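PDB 3A72: Exo-arabinanase from Penicillium chrysogenum, which probably hydrolyses alpha-1,5-linked L-arabinan by an exo mode of attack, as a six-bladed beta-propeller glycoside hydrolase that holds arabinobiose in its pocket. Local coordinates for residues G98-A103 against M126-V131. Sequence-based numbering, arbitrary orientation.
Sequences GTLLLA and MTWDFV
Trp128 closes an Asp-box, the Ser-X-Asp-X-Gly-X-Thr-Trp turn of sialidase-like beta-propellers, and reaches across to Leu100 and Leu102 of strand 100-106. In the turn, Asp123 OD2 hydrogen-bonds to Thr127 OG1, bracing the chain just before the tryptophan. With CG anti to the carbonyl carbon (chi1 -60°), the indole swings toward the sheet and its six-membered ring leads. Trp128 CH2 packs 3.6 Å from Leu100 CD2. Leu100 has CG opposite its backbone N (chi1 178°), carrying its branched end toward the ring. Trp128 CZ3 lies 4.0 Å from Leu102 CB. Leu100 O approaches the ring obliquely, 3.6 Å from Trp128 CZ3. Leu101 C lies near the ring plane, 4.2 Å from Trp128 CZ3, so the ring's outer edge butts against the Leu101-Leu102 peptide. The segments share no hydrogen bond; with 8.8 Å between Leu101 CA and Trp128 CA, a long, flat tryptophan can bridge them. Its NE1 hydrogen-bonds to Ser68 OG, satisfying the indole's polar atom. Strand 114-121 runs between 100-106 and 129-137 in this four-stranded antiparallel blade, and Val70, Ile54 and Phe52 of the preceding blade complete the apolar packing, wedging Trp128 and Leu102 between successive blades.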
loop_
_atom_site.group_PDB
_atom_site.type_symbol
_atom_site.label_atom_id
_atom_site.label_comp_id
_atom_site.label_asym_id
_atom_site.label_seq_id
_atom_site.Cartn_x
_atom_site.Cartn_y
_atom_site.Cartn_z
ATOM N N GLY A 98 -1.600 5.855 18.455
ATOM C CA GLY A 98 -0.330 5.163 18.542
ATOM C C GLY A 98 -0.427 3.677 18.590
ATOM O O GLY A 98 0.605 2.972 18.487
ATOM N N THR A 99 -1.637 3.107 18.741
ATOM C CA THR A 99 -1.801 1.698 18.456
ATOM C C THR A 99 -1.259 1.428 17.057
ATOM O O THR A 99 -1.575 2.151 16.122
ATOM C CB THR A 99 -3.284 1.316 18.500
ATOM O OG1 THR A 99 -3.818 1.524 19.825
ATOM C CG2 THR A 99 -3.492 -0.142 18.140
ATOM N N LEU A 100 -0.475 0.385 16.876
ATOM C CA LEU A 100 0.086 0.013 15.609
ATOM C C LEU A 100 -0.724 -1.128 15.024
ATOM O O LEU A 100 -0.861 -2.172 15.670
ATOM C CB LEU A 100 1.543 -0.371 15.752
ATOM C CG LEU A 100 2.223 -0.823 14.444
ATOM C CD1 LEU A 100 2.334 0.291 13.410
ATOM C CD2 LEU A 100 3.600 -1.394 14.784
ATOM N N LEU A 101 -1.267 -0.938 13.842
ATOM C CA LEU A 101 -2.095 -1.919 13.182
ATOM C C LEU A 101 -1.350 -2.565 12.012
ATOM O O LEU A 101 -0.544 -1.929 11.331
ATOM C CB LEU A 101 -3.380 -1.298 12.660
ATOM C CG LEU A 101 -4.217 -0.585 13.715
ATOM C CD1 LEU A 101 -5.417 0.098 13.084
ATOM C CD2 LEU A 101 -4.661 -1.584 14.792
ATOM N N LEU A 102 -1.685 -3.817 11.777
ATOM C CA LEU A 102 -1.324 -4.507 10.541
ATOM C C LEU A 102 -2.608 -5.093 9.974
ATOM O O LEU A 102 -3.299 -5.870 10.683
ATOM C CB LEU A 102 -0.254 -5.585 10.708
ATOM C CG LEU A 102 0.097 -6.306 9.402
ATOM C CD1 LEU A 102 1.549 -6.647 9.295
ATOM C CD2 LEU A 102 -0.727 -7.572 9.199
ATOM N N ALA A 103 -2.924 -4.769 8.730
ATOM C CA ALA A 103 -3.923 -5.493 7.968
ATOM C C ALA A 103 -3.201 -6.349 6.941
ATOM O O ALA A 103 -2.148 -5.971 6.429
ATOM C CB ALA A 103 -4.897 -4.572 7.292
ATOM N N MET A 126 6.302 -4.845 19.047
ATOM C CA MET A 126 6.951 -5.993 19.662
ATOM C C MET A 126 6.041 -7.228 19.769
ATOM O O MET A 126 6.511 -8.355 19.576
ATOM C CB MET A 126 7.522 -5.620 21.019
ATOM C CG MET A 126 8.554 -4.487 20.956
ATOM S SD MET A 126 9.993 -4.837 19.965
ATOM C CE MET A 126 10.621 -6.273 20.743
ATOM N N THR A 127 4.786 -6.986 20.110
ATOM C CA THR A 127 3.809 -8.046 20.255
ATOM C C THR A 127 2.519 -7.669 19.562
ATOM O O THR A 127 2.207 -6.485 19.386
ATOM C CB THR A 127 3.528 -8.449 21.717
ATOM O OG1 THR A 127 2.934 -7.323 22.371
ATOM C CG2 THR A 127 4.799 -8.875 22.410
ATOM N N TRP A 128 1.743 -8.681 19.187
ATOM C CA TRP A 128 0.559 -8.512 18.319
ATOM C C TRP A 128 -0.579 -9.361 18.847
ATOM O O TRP A 128 -0.379 -10.484 19.347
ATOM C CB TRP A 128 0.864 -8.988 16.881
ATOM C CG TRP A 128 1.983 -8.224 16.266
ATOM C CD1 TRP A 128 3.312 -8.520 16.288
ATOM C CD2 TRP A 128 1.862 -7.015 15.555
ATOM N NE1 TRP A 128 3.952 -7.528 15.599
ATOM C CE2 TRP A 128 3.129 -6.592 15.130
ATOM C CE3 TRP A 128 0.752 -6.213 15.171
ATOM C CZ2 TRP A 128 3.315 -5.435 14.404
ATOM C CZ3 TRP A 128 0.946 -5.069 14.443
ATOM C CH2 TRP A 128 2.232 -4.679 14.040
ATOM N N ASP A 129 -1.788 -8.858 18.626
ATOM C CA ASP A 129 -2.999 -9.597 18.913
ATOM C C ASP A 129 -3.994 -9.412 17.756
ATOM O O ASP A 129 -4.141 -8.331 17.197
ATOM C CB ASP A 129 -3.693 -9.107 20.176
ATOM C CG ASP A 129 -2.923 -9.594 21.381
ATOM O OD1 ASP A 129 -3.052 -10.793 21.756
ATOM O OD2 ASP A 129 -2.165 -8.762 21.919
ATOM N N PHE A 130 -4.699 -10.485 17.451
ATOM C CA PHE A 130 -5.798 -10.432 16.461
ATOM C C PHE A 130 -6.905 -9.520 16.985
ATOM O O PHE A 130 -7.290 -9.646 18.145
ATOM C CB PHE A 130 -6.324 -11.840 16.199
ATOM C CG PHE A 130 -7.594 -11.870 15.360
ATOM C CD1 PHE A 130 -7.558 -11.649 14.028
ATOM C CD2 PHE A 130 -8.809 -12.129 15.949
ATOM C CE1 PHE A 130 -8.707 -11.632 13.290
ATOM C CE2 PHE A 130 -9.973 -12.126 15.210
ATOM C CZ PHE A 130 -9.933 -11.879 13.857
ATOM N N VAL A 131 -7.447 -8.685 16.111
ATOM C CA VAL A 131 -8.579 -7.826 16.434
ATOM C C VAL A 131 -9.834 -8.225 15.706
ATOM O O VAL A 131 -10.880 -8.447 16.367
ATOM C CB VAL A 131 -8.245 -6.325 16.171
ATOM C CG1 VAL A 131 -9.431 -5.492 16.589
ATOM C CG2 VAL A 131 -6.991 -5.879 16.908
#